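Clavulanic acid biosynthesis oligopeptide binding protein 2 (Streptomyces clavuligerus, PDB 2WOL) probably binds peptides or related solutes as an extracellular solute-binding protein of family 5, from the clavulanic acid biosynthetic pathway. Local coordinates at residues A[549-553]-A[554-558]; A[13-16]-A[17-21]; A[455-458]-A[459-463]. All coordinates share one frame; numbering follows the deposited sequence.

Overall arrangement
Followed from the N terminus, the three contacts come in series, none nested in or crossing another, and each closes a short local loop. Contact 2 (13-21) is a turn of the N-terminal segment before strand 34-39 and holds it to the region around strand 296-297. Contact 3 (455-463), its centre about 8 Å from that of the chain, leads from strand 448-453 into helix 460-468. Contact 1 (549-558), near the C terminus, links the short, weakly bonded strand 550-551 to strand 557-558 and packs on helix 54-63. Contacts 1 and 2, whose centres are about 15 Å apart, share Asp297 and Arg535 as neighbours; the centres of contacts 1 and 3 are about 22 Å apart.

Contact 1: A[549-553]-A[554-558]; sequences GLYDI and QAMGL
Asp552 and Ile553 fold against Ala555 and Met556 in a short 3-10 turn that connects the short, weakly bonded strand 550-551 to strand 557-558. Two backbone bonds define it: Ala555 N donates to Asp552 O at 3.0 Å, and Met556 N to Ile553 O at 3.0 Å. Just before them, Asp552 is the centre of an inverse gamma turn, closed by a weak bond from Ile553 N to Tyr551 O.

The polar side chains add a clasp. Gln554 bends at chi2 (84°), which brings NE2 back to Asp552 OD2 at 3.0 Å. The bond is nearly straight at 164°; it lies close to the amide plane but meets the carboxylate from above its plane. The other oxygen, OD1, accepts from a water that in turn accepts from Gln554 N, while Arg61 of helix 54-63 forms a salt bridge with OD1. The carboxylate is thus held from several directions, which probably favours its charged form.

Apolar contacts come from Met556, extended beyond CG, whose methyl group reaches back along the turn. Ile271 touches Tyr551, Ile553 and Met556, placing this group against the edge strand 271-272 of the five-stranded mixed sheet. The methyl is shared between two side chains: Met556 CE lies 3.4 Å from Tyr551 CB and 4.0 Å from Ile553 CD1.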
ATOM      1  N   GLY A 549      -7.115   2.598  -3.144  1.00  9.75           N
ATOM      2  CA  GLY A 549      -8.166   2.706  -2.123  1.00  9.54           C
ATOM      3  C   GLY A 549      -8.426   4.156  -1.743  1.00  9.29           C
ATOM      4  O   GLY A 549      -9.106   4.441  -0.755  1.00  9.34           O
ATOM      5  N   LEU A 550      -7.871   5.062  -2.547  1.00  8.63           N
ATOM      6  CA  LEU A 550      -7.966   6.509  -2.365  1.00  8.20           C
ATOM      7  C   LEU A 550      -8.428   7.121  -3.677  1.00  7.66           C
ATOM      8  O   LEU A 550      -8.201   6.550  -4.736  1.00  7.35           O
ATOM      9  CB  LEU A 550      -6.588   7.093  -2.023  1.00  8.41           C
ATOM     10  CG  LEU A 550      -5.856   6.634  -0.761  1.00  9.61           C
ATOM     11  CD1 LEU A 550      -4.440   7.174  -0.721  1.00 10.19           C
ATOM     12  CD2 LEU A 550      -6.606   7.044   0.482  1.00 11.26           C
ATOM     13  N   TYR A 551      -9.057   8.291  -3.611  1.00  7.13           N
ATOM     14  CA  TYR A 551      -9.424   9.024  -4.820  1.00  7.11           C
ATOM     15  C   TYR A 551      -8.203   9.304  -5.689  1.00  6.91           C
ATOM     16  O   TYR A 551      -7.133   9.633  -5.174  1.00  7.05           O
ATOM     17  CB  TYR A 551     -10.052  10.364  -4.460  1.00  7.19           C
ATOM     18  CG  TYR A 551     -11.415  10.324  -3.795  1.00  6.89           C
ATOM     19  CD1 TYR A 551     -11.742  11.253  -2.805  1.00  7.19           C
ATOM     20  CD2 TYR A 551     -12.373   9.385  -4.161  1.00  7.04           C
ATOM     21  CE1 TYR A 551     -12.993  11.250  -2.200  1.00  6.86           C
ATOM     22  CE2 TYR A 551     -13.621   9.361  -3.555  1.00  7.42           C
ATOM     23  CZ  TYR A 551     -13.926  10.300  -2.580  1.00  7.01           C
ATOM     24  OH  TYR A 551     -15.161  10.314  -1.967  1.00  7.53           O
ATOM     25  N   ASP A 552      -8.366   9.199  -7.006  1.00  6.78           N
ATOM     26  CA  ASP A 552      -7.275   9.547  -7.912  1.00  6.86           C
ATOM     27  C   ASP A 552      -7.231  11.061  -8.095  1.00  6.83           C
ATOM     28  O   ASP A 552      -7.855  11.617  -8.999  1.00  6.92           O
ATOM     29  CB  ASP A 552      -7.415   8.835  -9.254  1.00  7.11           C
ATOM     30  CG  ASP A 552      -6.140   8.886 -10.079  1.00  7.48           C
ATOM     31  OD1 ASP A 552      -5.064   9.185  -9.510  1.00  6.96           O
ATOM     32  OD2 ASP A 552      -6.211   8.609 -11.295  1.00  8.99           O
ATOM     33  N   ILE A 553      -6.493  11.715  -7.206  1.00  6.96           N
ATOM     34  CA  ILE A 553      -6.363  13.166  -7.182  1.00  7.00           C
ATOM     35  C   ILE A 553      -6.051  13.758  -8.556  1.00  7.01           C
ATOM     36  O   ILE A 553      -6.640  14.760  -8.944  1.00  6.96           O
ATOM     37  CB  ILE A 553      -5.263  13.598  -6.179  1.00  7.50           C
ATOM     38  CG1 ILE A 553      -5.551  13.038  -4.775  1.00  8.30           C
ATOM     39  CG2 ILE A 553      -5.072  15.119  -6.178  1.00  7.95           C
ATOM     40  CD1 ILE A 553      -6.851  13.501  -4.132  1.00  8.85           C
ATOM     41  N   GLN A 554      -5.129  13.131  -9.286  1.00  7.15           N
ATOM     42  CA  GLN A 554      -4.662  13.677 -10.561  1.00  7.46           C
ATOM     43  C   GLN A 554      -5.773  13.812 -11.610  1.00  7.74           C
ATOM     44  O   GLN A 554      -5.661  14.618 -12.528  1.00  8.05           O
ATOM     45  CB  GLN A 554      -3.480  12.865 -11.107  1.00  7.69           C
ATOM     46  CG  GLN A 554      -3.817  11.471 -11.616  1.00  7.35           C
ATOM     47  CD  GLN A 554      -4.314  11.473 -13.048  1.00  8.57           C
ATOM     48  OE1 GLN A 554      -4.000  12.381 -13.822  1.00  8.73           O
ATOM     49  NE2 GLN A 554      -5.083  10.451 -13.414  1.00  8.13           N
ATOM     50  N   ALA A 555      -6.828  13.016 -11.466  1.00  7.59           N
ATOM     51  CA  ALA A 555      -7.935  13.022 -12.425  1.00  7.59           C
ATOM     52  C   ALA A 555      -8.933  14.156 -12.184  1.00  7.42           C
ATOM     53  O   ALA A 555      -9.752  14.463 -13.052  1.00  7.80           O
ATOM     54  CB  ALA A 555      -8.651  11.688 -12.396  1.00  7.35           C
ATOM     55  N   MET A 556      -8.859  14.775 -11.010  1.00  7.38           N
ATOM     56  CA  MET A 556      -9.874  15.723 -10.565  1.00  7.69           C
ATOM     57  C   MET A 556      -9.771  17.076 -11.245  1.00  7.71           C
ATOM     58  O   MET A 556      -8.686  17.524 -11.605  1.00  8.29           O
ATOM     59  CB  MET A 556      -9.785  15.925  -9.058  1.00  7.72           C
ATOM     60  CG  MET A 556     -10.163  14.713  -8.254  1.00  8.01           C
ATOM     61  SD  MET A 556      -9.792  14.974  -6.520  1.00  7.92           S
ATOM     62  CE  MET A 556     -10.446  13.451  -5.843  1.00  9.10           C
ATOM     63  N   GLY A 557     -10.922  17.723 -11.399  1.00  7.58           N
ATOM     64  CA  GLY A 557     -10.978  19.123 -11.801  1.00  7.90           C
ATOM     65  C   GLY A 557     -11.950  19.885 -10.920  1.00  8.54           C
ATOM     66  O   GLY A 557     -12.422  19.370  -9.905  1.00  7.82           O
ATOM     67  N   LEU A 558     -12.246  21.115 -11.324  1.00  9.33           N
ATOM     68  CA  LEU A 558     -13.195  21.968 -10.615  1.00 10.49           C
ATOM     69  C   LEU A 558     -14.329  22.347 -11.554  1.00 11.70           C
ATOM     70  O   LEU A 558     -14.099  22.616 -12.738  1.00 11.73           O
ATOM     71  CB  LEU A 558     -12.511  23.242 -10.096  1.00 10.60           C
ATOM     72  CG  LEU A 558     -11.464  23.178  -8.970  1.00 10.89           C
ATOM     73  CD1 LEU A 558     -11.989  22.389  -7.766  1.00 10.88           C
ATOM     74  CD2 LEU A 558     -10.112  22.631  -9.447  1.00 11.52           C
TER
HETATM   75  O   HOH W   1      -3.451  11.088  -8.125  1.00  8.29           O
HETATM   76  O   HOH W   2      -6.189  17.228 -10.299  1.00 10.50           O

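Contact 2: A[13-16]-A[17-21]; sequences AGAG and WDAGV
This is a local turn contact at the protein surface, in the N-terminal loop before strand 34-39, where Ala15 and Gly16 meet Ala19. The backbone from Gly16 to Ala19 forms a type II beta turn, closed by a bond from Ala19 N to Gly16 O at 3.1 Å with an N-H...O angle of 152°. The donor stands above the carbonyl plane. A type I turn from Asp18 to Val21 overlaps it, sharing Asp18 and Ala19, and is closed by Val21 N to Asp18 O at 3.0 Å; the two turns together span the six residues from Gly16 to Val21.

The side-chain part is small: the methyl groups of Ala15 and Ala19 touch at 3.8 Å between their CB atoms, and Ala19 CB also lies 3.2 Å from Gly16 O. Gly16 takes a positive phi of 122°, a backbone conformation open chiefly to glycine. In Trp17, CG stands anti to the backbone N (chi1 179°).

Outside the turn, Gly16 O also accepts from Arg535 NH2, and Asp18 OD1 from Asn298 N. The double turn thus sits between two neighbours: Arg293, at the end of helix 290-293, makes a cation-pi contact with the Trp17 ring, and strand 296-297 bonds through Thr296 to the backbone of Asp18.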
ATOM      1  N   ALA A  13     -27.734  17.939  -2.306  1.00 25.86           N
ATOM      2  CA  ALA A  13     -27.470  16.502  -2.445  1.00 24.48           C
ATOM      3  C   ALA A  13     -26.515  16.210  -3.600  1.00 23.36           C
ATOM      4  O   ALA A  13     -26.598  16.832  -4.661  1.00 23.65           O
ATOM      5  CB  ALA A  13     -28.768  15.728  -2.616  1.00 24.76           C
ATOM      6  N   GLY A  14     -25.611  15.261  -3.375  1.00 21.73           N
ATOM      7  CA  GLY A  14     -24.592  14.892  -4.357  1.00 19.57           C
ATOM      8  C   GLY A  14     -24.961  13.683  -5.192  1.00 18.08           C
ATOM      9  O   GLY A  14     -26.135  13.315  -5.289  1.00 17.78           O
ATOM     10  N   ALA A  15     -23.941  13.055  -5.776  1.00 16.44           N
ATOM     11  CA  ALA A  15     -24.120  11.959  -6.727  1.00 15.09           C
ATOM     12  C   ALA A  15     -24.722  10.695  -6.116  1.00 14.36           C
ATOM     13  O   ALA A  15     -25.302   9.874  -6.833  1.00 14.60           O
ATOM     14  CB  ALA A  15     -22.793  11.633  -7.412  1.00 15.02           C
ATOM     15  N   GLY A  16     -24.565  10.538  -4.804  1.00 13.33           N
ATOM     16  CA  GLY A  16     -25.114   9.392  -4.083  1.00 12.27           C
ATOM     17  C   GLY A  16     -24.067   8.582  -3.345  1.00 11.60           C
ATOM     18  O   GLY A  16     -22.897   8.563  -3.731  1.00 11.26           O
ATOM     19  N   TRP A  17     -24.499   7.911  -2.279  1.00 11.18           N
ATOM     20  CA  TRP A  17     -23.656   6.994  -1.516  1.00 10.82           C
ATOM     21  C   TRP A  17     -22.923   6.018  -2.441  1.00 10.38           C
ATOM     22  O   TRP A  17     -23.543   5.390  -3.305  1.00 10.24           O
ATOM     23  CB  TRP A  17     -24.534   6.222  -0.527  1.00 11.33           C
ATOM     24  CG  TRP A  17     -23.822   5.209   0.312  1.00 11.81           C
ATOM     25  CD1 TRP A  17     -23.740   3.871   0.081  1.00 12.60           C
ATOM     26  CD2 TRP A  17     -23.113   5.451   1.534  1.00 12.44           C
ATOM     27  NE1 TRP A  17     -23.014   3.260   1.077  1.00 12.66           N
ATOM     28  CE2 TRP A  17     -22.620   4.208   1.984  1.00 12.70           C
ATOM     29  CE3 TRP A  17     -22.846   6.602   2.291  1.00 13.13           C
ATOM     30  CZ2 TRP A  17     -21.868   4.079   3.161  1.00 12.77           C
ATOM     31  CZ3 TRP A  17     -22.101   6.475   3.463  1.00 12.98           C
ATOM     32  CH2 TRP A  17     -21.620   5.220   3.883  1.00 12.50           C
ATOM     33  N   ASP A  18     -21.602   5.921  -2.262  1.00 10.07           N
ATOM     34  CA  ASP A  18     -20.744   4.994  -3.016  1.00 10.01           C
ATOM     35  C   ASP A  18     -20.650   5.248  -4.528  1.00  9.93           C
ATOM     36  O   ASP A  18     -20.140   4.396  -5.262  1.00 10.19           O
ATOM     37  CB  ASP A  18     -21.141   3.527  -2.763  1.00 10.13           C
ATOM     38  CG  ASP A  18     -20.336   2.877  -1.648  1.00 11.43           C
ATOM     39  OD1 ASP A  18     -19.483   3.544  -1.024  1.00 12.32           O
ATOM     40  OD2 ASP A  18     -20.553   1.671  -1.397  1.00 13.90           O
ATOM     41  N   ALA A  19     -21.110   6.412  -4.989  1.00  9.65           N
ATOM     42  CA  ALA A  19     -21.106   6.722  -6.421  1.00  9.50           C
ATOM     43  C   ALA A  19     -19.700   6.721  -7.031  1.00  9.82           C
ATOM     44  O   ALA A  19     -19.536   6.481  -8.232  1.00 10.40           O
ATOM     45  CB  ALA A  19     -21.806   8.046  -6.684  1.00  9.66           C
ATOM     46  N   GLY A  20     -18.696   6.996  -6.197  1.00  9.93           N
ATOM     47  CA  GLY A  20     -17.297   7.022  -6.636  1.00  9.97           C
ATOM     48  C   GLY A  20     -16.562   5.701  -6.484  1.00 10.47           C
ATOM     49  O   GLY A  20     -15.347   5.638  -6.690  1.00 10.03           O
ATOM     50  N   VAL A  21     -17.288   4.653  -6.103  1.00 10.44           N
ATOM     51  CA  VAL A  21     -16.709   3.320  -5.935  1.00 11.10           C
ATOM     52  C   VAL A  21     -17.076   2.475  -7.147  1.00 11.42           C
ATOM     53  O   VAL A  21     -18.234   2.087  -7.312  1.00 11.59           O
ATOM     54  CB  VAL A  21     -17.197   2.636  -4.626  1.00 11.09           C
ATOM     55  CG1 VAL A  21     -16.574   1.247  -4.466  1.00 12.15           C
ATOM     56  CG2 VAL A  21     -16.882   3.498  -3.414  1.00 11.43           C
TER

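Contact 3: A[455-458]-A[459-463]; sequences ADFP and TEYGF
The backbone turns sharply at Pro458, the centre of an inverse gamma turn in which Thr459 N donates to Phe457 O at 2.8 Å, and then enters helix 460-468 with Phe463 N bonded to Thr459 O.

Thr459 is the N-cap. Its OG1 lies between the backbone N and the carbonyl carbon (chi1 65°), where it accepts from Gly462 N at 3.1 Å in a nearly straight bond of 168°. The same hydroxyl is also hydrogen-bonded to Asp182 OD2, which ties the start of the helix to the region around helix 183-186.

Phe457 folds its ring over the first helical turn. Gly462 CA sits above one face of that ring, offset toward the rim, in a CH-pi contact 3.9 Å from the centroid and 23° off the ring normal. Tyr461 approaches differently: the two rings meet at their edges, with Phe457 CZ 3.9 Å from Tyr461 CD2. Tyr139 packs edge-to-face with the Phe457 ring as well. Further back on the same arm, the methyl of Ala455 lies near the plane of the Phe463 ring, at its edge, with Ala455 CB 3.9 Å from Phe463 CB.

A water joins the two arms, accepting from Asp456 N at 2.8 Å and donating to Gly462 O at 2.6 Å. Beside it, the Asp456 carboxylate binds the hydroxyls of Tyr52 and Tyr139, and OD1 holds a glycerol, probably from the crystallisation liquor.

Chemically, the contact joins a polar cap to an aromatic cover: Gly462 packs its CA on the Phe457 ring face with the Phe457 carbonyl close by, while the Thr459 hydroxyl satisfies the Gly462 N-H and is itself bonded to Asp182.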
ATOM      1  N   ALA A 455      -0.545  -3.962   0.481  1.00  9.06           N
ATOM      2  CA  ALA A 455       0.482  -4.248  -0.517  1.00  9.30           C
ATOM      3  C   ALA A 455       1.058  -2.966  -1.109  1.00  9.37           C
ATOM      4  O   ALA A 455       0.358  -1.964  -1.235  1.00  9.27           O
ATOM      5  CB  ALA A 455      -0.093  -5.110  -1.612  1.00  9.40           C
ATOM      6  N   ASP A 456       2.335  -3.014  -1.478  1.00  9.42           N
ATOM      7  CA  ASP A 456       2.986  -1.887  -2.149  1.00  9.88           C
ATOM      8  C   ASP A 456       2.666  -1.836  -3.643  1.00  9.97           C
ATOM      9  O   ASP A 456       2.939  -0.839  -4.314  1.00 10.47           O
ATOM     10  CB  ASP A 456       4.494  -1.924  -1.915  1.00  9.98           C
ATOM     11  CG  ASP A 456       4.864  -1.668  -0.464  1.00  9.99           C
ATOM     12  OD1 ASP A 456       4.075  -1.011   0.251  1.00 10.95           O
ATOM     13  OD2 ASP A 456       5.947  -2.113  -0.033  1.00 10.92           O
ATOM     14  N   PHE A 457       2.099  -2.925  -4.155  1.00  9.71           N
ATOM     15  CA  PHE A 457       1.536  -2.993  -5.510  1.00  9.49           C
ATOM     16  C   PHE A 457       0.434  -4.064  -5.546  1.00  9.70           C
ATOM     17  O   PHE A 457       0.531  -5.067  -4.832  1.00  9.60           O
ATOM     18  CB  PHE A 457       2.616  -3.190  -6.601  1.00  9.20           C
ATOM     19  CG  PHE A 457       3.644  -4.247  -6.283  1.00  8.73           C
ATOM     20  CD1 PHE A 457       3.527  -5.530  -6.819  1.00  9.72           C
ATOM     21  CD2 PHE A 457       4.751  -3.947  -5.487  1.00  8.93           C
ATOM     22  CE1 PHE A 457       4.482  -6.508  -6.542  1.00  9.84           C
ATOM     23  CE2 PHE A 457       5.707  -4.917  -5.199  1.00  9.38           C
ATOM     24  CZ  PHE A 457       5.574  -6.201  -5.728  1.00  9.86           C
ATOM     25  N   PRO A 458      -0.637  -3.831  -6.332  1.00  9.79           N
ATOM     26  CA  PRO A 458      -1.843  -4.665  -6.236  1.00 10.03           C
ATOM     27  C   PRO A 458      -1.767  -6.022  -6.941  1.00 10.02           C
ATOM     28  O   PRO A 458      -2.517  -6.280  -7.890  1.00 10.63           O
ATOM     29  CB  PRO A 458      -2.926  -3.778  -6.858  1.00 10.31           C
ATOM     30  CG  PRO A 458      -2.192  -2.962  -7.861  1.00 10.04           C
ATOM     31  CD  PRO A 458      -0.808  -2.739  -7.311  1.00  9.98           C
ATOM     32  N   THR A 459      -0.868  -6.877  -6.461  1.00 10.14           N
ATOM     33  CA  THR A 459      -0.758  -8.246  -6.953  1.00  9.80           C
ATOM     34  C   THR A 459      -0.636  -9.189  -5.770  1.00  9.55           C
ATOM     35  O   THR A 459      -0.370  -8.760  -4.638  1.00  9.49           O
ATOM     36  CB  THR A 459       0.487  -8.464  -7.850  1.00  9.83           C
ATOM     37  OG1 THR A 459       1.675  -8.282  -7.072  1.00 10.15           O
ATOM     38  CG2 THR A 459       0.492  -7.514  -9.043  1.00 10.64           C
ATOM     39  N   GLU A 460      -0.812 -10.479  -6.040  1.00  9.49           N
ATOM     40  CA  GLU A 460      -0.653 -11.501  -5.011  1.00  9.41           C
ATOM     41  C   GLU A 460       0.756 -11.509  -4.418  1.00  9.41           C
ATOM     42  O   GLU A 460       0.917 -11.665  -3.204  1.00  9.31           O
ATOM     43  CB  GLU A 460      -1.014 -12.884  -5.552  1.00  9.86           C
ATOM     44  CG  GLU A 460      -2.501 -13.099  -5.791  1.00 10.47           C
ATOM     45  CD  GLU A 460      -2.960 -12.660  -7.171  1.00 11.43           C
ATOM     46  OE1 GLU A 460      -2.243 -11.884  -7.836  1.00 12.56           O
ATOM     47  OE2 GLU A 460      -4.047 -13.096  -7.594  1.00 13.28           O
ATOM     48  N   TYR A 461       1.772 -11.325  -5.265  1.00  9.31           N
ATOM     49  CA  TYR A 461       3.138 -11.231  -4.761  1.00  8.91           C
ATOM     50  C   TYR A 461       3.291 -10.035  -3.830  1.00  8.70           C
ATOM     51  O   TYR A 461       3.782 -10.175  -2.712  1.00  8.82           O
ATOM     52  CB  TYR A 461       4.188 -11.153  -5.880  1.00  9.04           C
ATOM     53  CG  TYR A 461       5.582 -11.153  -5.298  1.00  8.96           C
ATOM     54  CD1 TYR A 461       6.247 -12.351  -5.048  1.00  9.08           C
ATOM     55  CD2 TYR A 461       6.215  -9.957  -4.941  1.00  9.25           C
ATOM     56  CE1 TYR A 461       7.517 -12.366  -4.478  1.00  9.61           C
ATOM     57  CE2 TYR A 461       7.482  -9.960  -4.372  1.00  9.88           C
ATOM     58  CZ  TYR A 461       8.127 -11.166  -4.144  1.00  9.94           C
ATOM     59  OH  TYR A 461       9.379 -11.166  -3.576  1.00 11.20           O
ATOM     60  N   GLY A 462       2.872  -8.862  -4.301  1.00  8.77           N
ATOM     61  CA  GLY A 462       2.952  -7.645  -3.504  1.00  8.81           C
ATOM     62  C   GLY A 462       2.238  -7.783  -2.172  1.00  8.34           C
ATOM     63  O   GLY A 462       2.725  -7.311  -1.146  1.00  8.66           O
ATOM     64  N   PHE A 463       1.081  -8.441  -2.188  1.00  8.56           N
ATOM     65  CA  PHE A 463       0.297  -8.584  -0.973  1.00  8.36           C
ATOM     66  C   PHE A 463       0.841  -9.635  -0.006  1.00  8.70           C
ATOM     67  O   PHE A 463       0.979  -9.374   1.196  1.00  8.53           O
ATOM     68  CB  PHE A 463      -1.176  -8.875  -1.285  1.00  8.46           C
ATOM     69  CG  PHE A 463      -2.037  -8.908  -0.056  1.00  8.43           C
ATOM     70  CD1 PHE A 463      -2.567  -7.730   0.458  1.00  9.36           C
ATOM     71  CD2 PHE A 463      -2.272 -10.103   0.614  1.00  8.99           C
ATOM     72  CE1 PHE A 463      -3.329  -7.739   1.617  1.00  8.84           C
ATOM     73  CE2 PHE A 463      -3.041 -10.126   1.774  1.00  9.47           C
ATOM     74  CZ  PHE A 463      -3.571  -8.948   2.272  1.00  9.89           C
TER
HETATM   75  O   HOH W   3       4.181  -5.166  -1.249  1.00 13.01           O